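Local coordinates for protein haloacid dehalogenase (Pseudomonas aeruginosa, PDB 3UMC) that probably hydrolyses the carbon-halogen bond of L-2-haloacids, as a haloacid dehalogenase-like hydrolase with a helical cap over a Rossmann-like core, at residues Val34-Ser39 with Glu59-Trp64; Gln45-Glu48 with Thr54-Cys57; Arg63-Tyr68 with Gly114-Leu119; Met194-His199 with Leu244-Gln249. All blocks are in the same frame, centred on the assembly; numbering follows the deposited sequence.

Interaction 1 (Val34-Ser39 with Glu59-Trp64)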
# COMPACT_ATOMS: atom_id res chain seq x y z
N VAL A 34 -1.14 -13.25 -12.17
CA VAL A 34 -0.51 -14.50 -11.67
C VAL A 34 -1.38 -15.70 -11.97
O VAL A 34 -2.62 -15.63 -12.02
CB VAL A 34 -0.23 -14.46 -10.13
CG1 VAL A 34 0.81 -13.33 -9.76
CG2 VAL A 34 -1.53 -14.30 -9.36
N ASP A 35 -0.71 -16.80 -12.23
CA ASP A 35 -1.36 -18.05 -12.61
C ASP A 35 -1.55 -18.87 -11.37
O ASP A 35 -0.70 -19.68 -11.00
CB ASP A 35 -0.45 -18.79 -13.60
CG ASP A 35 -1.01 -20.13 -14.09
OD1 ASP A 35 -2.15 -20.56 -13.72
OD2 ASP A 35 -0.21 -20.72 -14.84
N TRP A 36 -2.71 -18.69 -10.74
CA TRP A 36 -2.98 -19.35 -9.48
C TRP A 36 -3.13 -20.88 -9.70
O TRP A 36 -2.66 -21.67 -8.91
CB TRP A 36 -4.21 -18.72 -8.80
CG TRP A 36 -5.39 -18.65 -9.64
CD1 TRP A 36 -5.77 -17.61 -10.48
CD2 TRP A 36 -6.37 -19.68 -9.80
NE1 TRP A 36 -6.94 -17.94 -11.15
CE2 TRP A 36 -7.32 -19.21 -10.76
CE3 TRP A 36 -6.52 -20.98 -9.26
CZ2 TRP A 36 -8.39 -19.99 -11.17
CZ3 TRP A 36 -7.60 -21.75 -9.66
CH2 TRP A 36 -8.52 -21.26 -10.61
N ARG A 37 -3.79 -21.27 -10.78
CA ARG A 37 -4.13 -22.66 -10.98
C ARG A 37 -2.88 -23.54 -11.08
O ARG A 37 -2.79 -24.57 -10.34
CB ARG A 37 -5.00 -22.79 -12.22
CG ARG A 37 -5.39 -24.20 -12.56
CD ARG A 37 -6.43 -24.23 -13.63
NE ARG A 37 -7.07 -25.54 -13.71
CZ ARG A 37 -6.60 -26.56 -14.42
NH1 ARG A 37 -5.49 -26.46 -15.12
NH2 ARG A 37 -7.27 -27.71 -14.43
N SER A 38 -1.93 -23.16 -11.95
CA SER A 38 -0.65 -23.90 -12.03
C SER A 38 0.09 -23.97 -10.69
O SER A 38 0.68 -25.02 -10.32
CB SER A 38 0.35 -23.33 -13.04
OG SER A 38 -0.11 -23.39 -14.37
N SER A 39 0.12 -22.83 -9.98
CA SER A 39 0.85 -22.75 -8.72
C SER A 39 0.19 -23.62 -7.65
O SER A 39 0.88 -24.22 -6.83
CB SER A 39 0.93 -21.30 -8.23
OG SER A 39 1.66 -20.53 -9.16
N GLU A 59 -8.63 -31.45 -9.19
CA GLU A 59 -10.03 -31.38 -8.79
C GLU A 59 -10.19 -30.48 -7.55
O GLU A 59 -11.13 -29.68 -7.50
CB GLU A 59 -10.58 -32.82 -8.56
CG GLU A 59 -12.09 -33.04 -8.77
CD GLU A 59 -12.53 -34.51 -8.48
OE1 GLU A 59 -11.73 -35.45 -8.70
OE2 GLU A 59 -13.67 -34.74 -8.00
N LEU A 60 -9.28 -30.63 -6.59
CA LEU A 60 -9.20 -29.75 -5.41
C LEU A 60 -9.03 -28.28 -5.79
O LEU A 60 -9.80 -27.42 -5.35
CB LEU A 60 -8.04 -30.15 -4.51
CG LEU A 60 -8.33 -31.27 -3.53
CD1 LEU A 60 -7.04 -31.77 -2.86
CD2 LEU A 60 -9.37 -30.78 -2.51
N THR A 61 -8.02 -28.02 -6.61
CA THR A 61 -7.71 -26.67 -7.08
C THR A 61 -8.91 -26.05 -7.75
O THR A 61 -9.31 -24.96 -7.38
CB THR A 61 -6.54 -26.66 -8.00
OG1 THR A 61 -5.39 -27.12 -7.27
CG2 THR A 61 -6.32 -25.25 -8.55
N ASP A 62 -9.53 -26.77 -8.69
CA ASP A 62 -10.63 -26.23 -9.47
C ASP A 62 -11.90 -26.04 -8.67
O ASP A 62 -12.61 -25.05 -8.85
CB ASP A 62 -10.86 -27.08 -10.73
CG ASP A 62 -9.78 -26.84 -11.78
OD1 ASP A 62 -8.98 -25.88 -11.55
OD2 ASP A 62 -9.71 -27.60 -12.80
N ARG A 63 -12.21 -27.00 -7.81
CA ARG A 63 -13.37 -26.87 -6.95
C ARG A 63 -13.19 -25.75 -5.91
O ARG A 63 -14.15 -25.06 -5.57
CB ARG A 63 -13.65 -28.22 -6.27
CG ARG A 63 -14.22 -29.36 -7.22
CD ARG A 63 -15.74 -29.19 -7.49
NE ARG A 63 -16.52 -28.96 -6.26
CZ ARG A 63 -16.88 -29.91 -5.39
NH1 ARG A 63 -16.52 -31.19 -5.59
NH2 ARG A 63 -17.59 -29.58 -4.31
N TRP A 64 -11.98 -25.59 -5.38
CA TRP A 64 -11.72 -24.60 -4.33
C TRP A 64 -12.03 -23.19 -4.86
O TRP A 64 -12.71 -22.39 -4.21
CB TRP A 64 -10.28 -24.68 -3.89
CG TRP A 64 -9.96 -24.08 -2.57
CD1 TRP A 64 -10.80 -23.42 -1.72
CD2 TRP A 64 -8.70 -24.07 -1.97
NE1 TRP A 64 -10.12 -23.04 -0.58
CE2 TRP A 64 -8.82 -23.41 -0.73
CE3 TRP A 64 -7.46 -24.56 -2.35
CZ2 TRP A 64 -7.76 -23.23 0.10
CZ3 TRP A 64 -6.42 -24.38 -1.53
CH2 TRP A 64 -6.55 -23.74 -0.31
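A two-pronged salt bridge between Arg37 and Asp62, with Thr61 wedged beside it, joins the first turn of helix 36-50 to the middle of helix 57-67 in the helical cap. The guanidinium meets the carboxylate side-on. Its NE donates to Asp62 OD1 over 2.9 Å at 155°, and the Arg37 NH2 to Asp62 OD2 bond is equally long at 2.9 Å but straighter. Both oxygens use their syn lone pairs, and the two flat groups lie only 25° from a common plane, so the paired bonds restrain each against twisting. With CG anti to the backbone N (chi1 178°) and the chain extended as far as NE, Arg37 reaches across to the next helix. Under this polar bridge the methyl CG2 of Thr61 points at the first helix, 4.0 Å from Arg37 O, and it also meets the edge of the Trp36 indole at 3.9 Å from CZ3. The Thr61 hydroxyl turns instead to its own helix and bonds Cys57 O. Asp35 caps the helix start, its OD1 accepting from Ser38 N at 3.2 Å. Around the contact, Trp36 NE1 is held by Glu221, and its ring receives Arg65 in a cation-pi contact; Thr61 also packs on Leu40, Ile41 and Phe44 of helix 36-50, while strand 34-35, which leads into that helix, pairs antiparallel with strand 120-121.

Interaction 2 (Gln45-Glu48 with Thr54-Cys57)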
# COMPACT_ATOMS: atom_id res chain seq x y z
N GLN A 45 1.09 -31.27 -5.55
CA GLN A 45 1.95 -32.37 -5.99
C GLN A 45 3.24 -32.51 -5.20
O GLN A 45 3.82 -33.60 -5.16
CB GLN A 45 2.40 -32.16 -7.44
CG GLN A 45 1.33 -32.24 -8.52
CD GLN A 45 1.93 -32.07 -9.89
OE1 GLN A 45 2.86 -31.29 -10.08
NE2 GLN A 45 1.39 -32.78 -10.86
N ALA A 46 3.77 -31.39 -4.71
CA ALA A 46 4.93 -31.42 -3.82
C ALA A 46 4.52 -32.05 -2.50
O ALA A 46 5.31 -32.71 -1.84
CB ALA A 46 5.46 -30.05 -3.60
N LEU A 47 3.26 -31.84 -2.14
CA LEU A 47 2.69 -32.39 -0.95
C LEU A 47 2.43 -33.89 -1.11
O LEU A 47 2.71 -34.70 -0.20
CB LEU A 47 1.38 -31.68 -0.69
CG LEU A 47 0.75 -31.89 0.67
CD1 LEU A 47 1.72 -31.44 1.81
CD2 LEU A 47 -0.59 -31.17 0.70
N GLU A 48 1.86 -34.26 -2.26
CA GLU A 48 1.54 -35.66 -2.49
C GLU A 48 2.86 -36.46 -2.39
O GLU A 48 2.87 -37.53 -1.77
CB GLU A 48 0.76 -35.88 -3.80
CG GLU A 48 1.61 -36.24 -4.99
CD GLU A 48 0.81 -36.71 -6.21
OE1 GLU A 48 -0.45 -36.87 -6.16
OE2 GLU A 48 1.46 -36.92 -7.24
N THR A 54 -0.93 -40.53 -3.89
CA THR A 54 -1.68 -39.57 -4.68
C THR A 54 -2.72 -38.68 -3.97
O THR A 54 -3.50 -39.13 -3.11
CB THR A 54 -2.36 -40.24 -5.91
OG1 THR A 54 -2.86 -39.22 -6.82
CG2 THR A 54 -3.48 -41.12 -5.48
N LEU A 55 -2.74 -37.42 -4.42
CA LEU A 55 -3.79 -36.46 -4.09
C LEU A 55 -4.43 -36.01 -5.35
O LEU A 55 -3.78 -35.98 -6.38
CB LEU A 55 -3.17 -35.24 -3.45
CG LEU A 55 -2.69 -35.41 -2.03
CD1 LEU A 55 -1.69 -34.33 -1.70
CD2 LEU A 55 -3.92 -35.41 -1.10
N PRO A 56 -5.70 -35.65 -5.30
CA PRO A 56 -6.42 -35.09 -6.43
C PRO A 56 -6.23 -33.55 -6.61
O PRO A 56 -7.13 -32.73 -6.37
CB PRO A 56 -7.85 -35.47 -6.13
CG PRO A 56 -7.92 -35.43 -4.63
CD PRO A 56 -6.56 -35.78 -4.11
N CYS A 57 -5.04 -33.21 -7.06
CA CYS A 57 -4.58 -31.87 -7.26
C CYS A 57 -5.48 -31.02 -8.13
O CYS A 57 -5.88 -29.94 -7.72
CB CYS A 57 -3.22 -31.97 -7.88
SG CYS A 57 -2.18 -33.04 -6.85
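Glu48 and Leu55 form the centre of this contact. The carboxylate oxygen Glu48 OE1 accepts the backbone N-H of Leu55 at 2.9 Å in an almost straight bond of 170°, using the lone pair directed away from its other oxygen. The same oxygen lies 3.3 Å from Thr54 CA, placing it beside the backbone at Thr54. Beside this bond the Leu55 side chain folds back over the helix, and its methyl CD1 sits 3.6 Å from Glu48 CB. That methyl also meets Leu47, whose CD2 is 4.1 Å away, so a polar grip and an apolar patch share one short piece of chain. The chi1 of Glu48, 95°, is well off a staggered value, a twist that accompanies its reach to the Leu55 amide. The contact spans the turn of an alpha-helical hairpin: helix 36-50 ends, the chain reverses, and Pro56, centre of an inverse gamma turn, takes the N-cap position of helix 57-67. Through this reversal a side chain of the first helix holds a backbone N-H of the connection. One helical turn earlier, Gln45 flanks the first residue of the new helix, its CG 4.0 Å from Cys57 SG. Cys57 lies in the first turn of helix 57-67, where its carbonyl accepts from Thr61 OG1. Behind the apolar patch, Leu47 packs on Leu108, Arg111 and Ile112 of helix 106-113, a contact that joins this end of the hairpin to another cap helix.

Interaction 3 (Arg63-Tyr68 with Gly114-Leu119)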
# COMPACT_ATOMS: atom_id res chain seq x y z
N ARG A 63 -12.21 -27.00 -7.81
CA ARG A 63 -13.37 -26.87 -6.95
C ARG A 63 -13.19 -25.75 -5.91
O ARG A 63 -14.15 -25.06 -5.57
CB ARG A 63 -13.65 -28.22 -6.27
CG ARG A 63 -14.22 -29.36 -7.22
CD ARG A 63 -15.74 -29.19 -7.49
NE ARG A 63 -16.52 -28.96 -6.26
CZ ARG A 63 -16.88 -29.91 -5.39
NH1 ARG A 63 -16.52 -31.19 -5.59
NH2 ARG A 63 -17.59 -29.58 -4.31
N TRP A 64 -11.98 -25.59 -5.38
CA TRP A 64 -11.72 -24.60 -4.33
C TRP A 64 -12.03 -23.19 -4.86
O TRP A 64 -12.71 -22.39 -4.21
CB TRP A 64 -10.28 -24.68 -3.89
CG TRP A 64 -9.96 -24.08 -2.57
CD1 TRP A 64 -10.80 -23.42 -1.72
CD2 TRP A 64 -8.70 -24.07 -1.97
NE1 TRP A 64 -10.12 -23.04 -0.58
CE2 TRP A 64 -8.82 -23.41 -0.73
CE3 TRP A 64 -7.46 -24.56 -2.35
CZ2 TRP A 64 -7.76 -23.23 0.10
CZ3 TRP A 64 -6.42 -24.38 -1.53
CH2 TRP A 64 -6.55 -23.74 -0.31
N ARG A 65 -11.58 -22.94 -6.08
CA ARG A 65 -11.76 -21.65 -6.71
C ARG A 65 -13.22 -21.30 -6.86
O ARG A 65 -13.56 -20.12 -6.93
CB ARG A 65 -11.03 -21.62 -8.08
CG ARG A 65 -11.15 -20.30 -8.86
CD ARG A 65 -10.74 -19.11 -8.02
NE ARG A 65 -10.59 -17.88 -8.79
CZ ARG A 65 -10.16 -16.73 -8.29
NH1 ARG A 65 -9.88 -16.62 -7.00
NH2 ARG A 65 -10.06 -15.66 -9.07
N GLN A 66 -14.09 -22.29 -6.92
CA GLN A 66 -15.54 -22.03 -7.03
C GLN A 66 -16.35 -22.11 -5.72
O GLN A 66 -17.47 -21.61 -5.68
CB GLN A 66 -16.15 -23.02 -8.03
CG GLN A 66 -15.56 -22.92 -9.42
CD GLN A 66 -15.67 -21.53 -9.99
OE1 GLN A 66 -14.72 -21.03 -10.61
NE2 GLN A 66 -16.82 -20.87 -9.76
N GLN A 67 -15.79 -22.74 -4.69
CA GLN A 67 -16.57 -23.21 -3.52
C GLN A 67 -17.01 -22.09 -2.59
O GLN A 67 -18.08 -22.19 -1.92
CB GLN A 67 -15.75 -24.23 -2.71
CG GLN A 67 -16.40 -24.81 -1.44
CD GLN A 67 -17.25 -26.08 -1.65
OE1 GLN A 67 -17.33 -26.65 -2.75
NE2 GLN A 67 -17.87 -26.54 -0.55
N TYR A 68 -16.19 -21.03 -2.55
CA TYR A 68 -16.43 -19.95 -1.59
C TYR A 68 -17.42 -18.89 -2.06
O TYR A 68 -17.90 -18.06 -1.25
CB TYR A 68 -15.08 -19.34 -1.13
CG TYR A 68 -14.27 -18.61 -2.19
CD1 TYR A 68 -12.99 -19.07 -2.56
CD2 TYR A 68 -14.77 -17.47 -2.80
CE1 TYR A 68 -12.24 -18.37 -3.52
CE2 TYR A 68 -14.05 -16.78 -3.76
CZ TYR A 68 -12.78 -17.23 -4.11
OH TYR A 68 -12.12 -16.50 -5.05
N GLY A 114 -2.32 -21.45 2.65
CA GLY A 114 -1.27 -20.49 2.33
C GLY A 114 -0.65 -20.74 0.95
O GLY A 114 0.29 -20.06 0.52
N PHE A 115 -1.16 -21.76 0.28
CA PHE A 115 -0.82 -22.04 -1.12
C PHE A 115 -1.10 -20.84 -2.02
O PHE A 115 -0.35 -20.55 -2.93
CB PHE A 115 -1.68 -23.20 -1.63
CG PHE A 115 -1.14 -24.56 -1.29
CD1 PHE A 115 -0.07 -24.73 -0.41
CD2 PHE A 115 -1.71 -25.70 -1.87
CE1 PHE A 115 0.42 -26.01 -0.12
CE2 PHE A 115 -1.21 -27.01 -1.57
CZ PHE A 115 -0.15 -27.13 -0.71
N TRP A 116 -2.19 -20.17 -1.72
CA TRP A 116 -2.60 -18.99 -2.44
C TRP A 116 -1.69 -17.82 -2.20
O TRP A 116 -1.94 -16.81 -2.77
CB TRP A 116 -3.95 -18.59 -1.99
CG TRP A 116 -4.97 -19.51 -2.33
CD1 TRP A 116 -5.55 -20.42 -1.50
CD2 TRP A 116 -5.67 -19.57 -3.56
NE1 TRP A 116 -6.56 -21.07 -2.15
CE2 TRP A 116 -6.65 -20.58 -3.43
CE3 TRP A 116 -5.57 -18.88 -4.77
CZ2 TRP A 116 -7.51 -20.94 -4.48
CZ3 TRP A 116 -6.44 -19.22 -5.81
CH2 TRP A 116 -7.39 -20.25 -5.65
N HIS A 117 -0.64 -17.96 -1.40
CA HIS A 117 0.20 -16.86 -1.03
C HIS A 117 1.46 -16.86 -1.85
O HIS A 117 2.23 -15.91 -1.83
CB HIS A 117 0.53 -16.97 0.48
CG HIS A 117 -0.63 -16.66 1.39
ND1 HIS A 117 -0.52 -15.77 2.44
CD2 HIS A 117 -1.90 -17.12 1.43
CE1 HIS A 117 -1.68 -15.69 3.08
NE2 HIS A 117 -2.54 -16.50 2.49
N ARG A 118 1.65 -17.92 -2.66
CA ARG A 118 2.86 -18.06 -3.45
C ARG A 118 2.42 -18.37 -4.86
O ARG A 118 2.06 -19.51 -5.14
CB ARG A 118 3.70 -19.20 -2.87
CG ARG A 118 4.32 -18.83 -1.50
CD ARG A 118 5.27 -19.92 -0.92
NE ARG A 118 4.50 -21.12 -0.65
CZ ARG A 118 3.65 -21.27 0.37
NH1 ARG A 118 3.46 -20.31 1.28
NH2 ARG A 118 2.98 -22.40 0.49
N LEU A 119 2.38 -17.36 -5.75
CA LEU A 119 1.80 -17.60 -7.06
C LEU A 119 2.67 -17.09 -8.15
O LEU A 119 3.12 -15.96 -8.08
CB LEU A 119 0.40 -16.98 -7.19
CG LEU A 119 -0.52 -17.24 -6.04
CD1 LEU A 119 -1.63 -16.29 -6.11
CD2 LEU A 119 -1.04 -18.75 -5.98
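Arg65 and Trp116 mark the closest backbone approach, with CA atoms 10.5 Å apart, a separation that large side chains bridge between the later part of helix 57-67 and a short 3-10 turn at 115-117. Backbone bonds give that turn its form, among them His117 N to Gly114 O at 3.0 Å. From it Trp116 projects toward the helix and meets Trp64 in a T-shaped, edge-to-face pair. The pyrrole edge of Trp116 points down onto the six-membered ring of Trp64, with NE1 3.2 Å from Trp64 CH2 and displaced toward the rim of that face. The planes stand 71° apart and the centres of these two rings, five-membered and six-membered, are 4.3 Å from each other, consistent with the N-H being directed at the pi cloud. A chi1 of -161° swings the Trp64 indole away from its own backbone N and out to receive it. This pair belongs to the aromatic filling of the helical cap, where the return from helix 106-113 toward strand 120-121 runs back against the first hairpin. Trp116 also stacks with the ring of His89, and Leu40 packs against both indoles; Trp64 NE1 donates to His89 O. Arg65 approaches Trp116 obliquely, its CD 4.3 Å from Trp116 CH2.

Interaction 4 (Met194-His199 with Leu244-Gln249)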
# COMPACT_ATOMS: atom_id res chain seq x y z
N MSE A 194 -7.19 3.96 -14.33
CA MSE A 194 -7.53 2.85 -15.20
C MSE A 194 -7.49 1.53 -14.43
O MSE A 194 -6.61 1.29 -13.66
CB MSE A 194 -6.59 2.83 -16.42
CG MSE A 194 -6.82 1.64 -17.33
SE MSE A 194 -5.80 1.87 -19.05
CE MSE A 194 -4.18 1.45 -18.34
N LEU A 195 -8.49 0.69 -14.62
CA LEU A 195 -8.42 -0.67 -14.15
C LEU A 195 -7.96 -1.55 -15.28
O LEU A 195 -8.58 -1.59 -16.35
CB LEU A 195 -9.76 -1.18 -13.68
CG LEU A 195 -9.80 -2.69 -13.26
CD1 LEU A 195 -8.83 -3.04 -12.10
CD2 LEU A 195 -11.24 -3.18 -12.96
N CYS A 196 -6.95 -2.37 -14.98
CA CYS A 196 -6.51 -3.44 -15.88
C CYS A 196 -6.90 -4.78 -15.31
O CYS A 196 -6.54 -5.11 -14.18
CB CYS A 196 -5.00 -3.32 -16.06
SG CYS A 196 -4.24 -4.65 -17.03
N ALA A 197 -7.61 -5.58 -16.09
CA ALA A 197 -8.07 -6.90 -15.65
C ALA A 197 -8.22 -7.88 -16.77
O ALA A 197 -8.43 -7.52 -17.88
CB ALA A 197 -9.46 -6.81 -14.93
N ALA A 198 -8.19 -9.16 -16.43
CA ALA A 198 -8.49 -10.24 -17.36
C ALA A 198 -9.96 -10.65 -17.34
O ALA A 198 -10.37 -11.62 -18.01
CB ALA A 198 -7.61 -11.44 -17.03
N HIS A 199 -10.78 -9.97 -16.56
CA HIS A 199 -12.17 -10.46 -16.35
C HIS A 199 -13.14 -9.32 -16.68
O HIS A 199 -13.02 -8.16 -16.15
CB HIS A 199 -12.35 -11.07 -14.94
CG HIS A 199 -11.23 -11.97 -14.52
ND1 HIS A 199 -10.30 -11.61 -13.56
CD2 HIS A 199 -10.78 -13.11 -15.05
CE1 HIS A 199 -9.39 -12.56 -13.46
NE2 HIS A 199 -9.68 -13.49 -14.35
N LEU A 244 3.26 -5.64 -21.42
CA LEU A 244 4.25 -4.80 -22.12
C LEU A 244 3.58 -4.16 -23.33
O LEU A 244 3.85 -3.00 -23.65
CB LEU A 244 5.51 -5.60 -22.59
CG LEU A 244 6.59 -5.78 -21.54
CD1 LEU A 244 7.66 -6.88 -21.99
CD2 LEU A 244 7.27 -4.40 -21.14
N ASP A 245 2.74 -4.93 -24.00
CA ASP A 245 1.90 -4.38 -25.07
C ASP A 245 0.95 -3.28 -24.57
O ASP A 245 0.71 -2.32 -25.27
CB ASP A 245 1.15 -5.50 -25.78
CG ASP A 245 0.33 -5.00 -26.96
OD1 ASP A 245 0.94 -4.43 -27.91
OD2 ASP A 245 -0.94 -5.16 -26.94
N LEU A 246 0.47 -3.39 -23.33
CA LEU A 246 -0.31 -2.29 -22.68
C LEU A 246 0.60 -1.07 -22.54
O LEU A 246 0.21 0.03 -22.94
CB LEU A 246 -0.88 -2.71 -21.32
CG LEU A 246 -1.67 -1.64 -20.53
CD1 LEU A 246 -2.85 -1.15 -21.35
CD2 LEU A 246 -2.12 -2.15 -19.15
N HIS A 247 1.80 -1.27 -22.03
CA HIS A 247 2.77 -0.20 -22.02
C HIS A 247 3.05 0.43 -23.41
O HIS A 247 3.02 1.65 -23.54
CB HIS A 247 4.07 -0.58 -21.33
CG HIS A 247 5.08 0.52 -21.32
ND1 HIS A 247 6.25 0.45 -22.04
CD2 HIS A 247 5.08 1.73 -20.70
CE1 HIS A 247 6.94 1.57 -21.84
NE2 HIS A 247 6.26 2.35 -21.03
N ARG A 248 3.31 -0.39 -24.42
CA ARG A 248 3.49 0.11 -25.79
C ARG A 248 2.28 0.95 -26.15
O ARG A 248 2.45 2.07 -26.56
CB ARG A 248 3.65 -1.04 -26.80
CG ARG A 248 4.47 -0.68 -28.05
CD ARG A 248 4.20 -1.58 -29.30
NE ARG A 248 2.85 -2.21 -29.41
CZ ARG A 248 1.70 -1.63 -29.79
NH1 ARG A 248 1.65 -0.32 -30.06
NH2 ARG A 248 0.58 -2.36 -29.85
N GLN A 249 1.05 0.43 -26.00
CA GLN A 249 -0.12 1.18 -26.47
C GLN A 249 -0.31 2.49 -25.70
O GLN A 249 -0.71 3.49 -26.26
CB GLN A 249 -1.42 0.39 -26.42
CG GLN A 249 -1.48 -0.76 -27.40
CD GLN A 249 -2.78 -1.46 -27.35
OE1 GLN A 249 -3.83 -0.83 -27.53
NE2 GLN A 249 -2.76 -2.77 -27.15
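Leu246 lays its two methyls over two residues, every other one along strand 193-197, that face the helix: CD2 rests 3.9 Å from Cys196 SG, and CD1 meets the end of Met194 at 4.2 Å from CE. Met194, modelled as selenomethionine, has an extended chain that bends at chi3 (76°), and this turns its terminal methyl to meet Leu246 tip to tip. Cys196 has SG anti to the backbone N (chi1 175°), directing the sulfur at the helix. No hydrogen bond crosses; the two segments are joined by small apolar touches at a backbone separation of 9.3 Å between the CA atoms of Cys196 and Leu246. Polar groups fasten the helix to the strand and turn before it. Asp245 OD1 accepts from Arg248 NH2 at 2.9 Å in a salt bridge, and Asp245 OD2 accepts from Gln249 NE2 at 3.0 Å from above the carboxylate plane. The same OD2 also receives Ser241 N, while Gln249 NE2 reaches Ile239 O, so this cluster ties the helix to strand 238-240 and the turn that follows it. Leu246 further covers Ala214 and Leu238, so this one side chain touches three neighbouring strands. Leu195 and Ala197 point to the other face and pack on helix 200-208. A central parallel sheet sandwiched between helices on both faces is the Rossmann-like core of the haloacid dehalogenase superfamily.

Overall arrangement
From the N terminus, the chain leaves strand 24-27 and enters the helical cap through strand 34-35. Interaction 1 closes the first loop by bringing helix 57-67 back to the start of helix 36-50, and interaction 2 lies within that loop, pinning its reversal about 13 Å away (centre to centre). Interaction 3 starts on the helix where interaction 1 ends, overlapping it at residues 63-64, and closes a longer, mostly helical excursion; the two touch through Trp36 with Arg65 and Trp116. Interaction 4 follows in series, about 24 Å from interaction 3 between centres and across the chain's middle, tying the C-terminal helix to the core sheet.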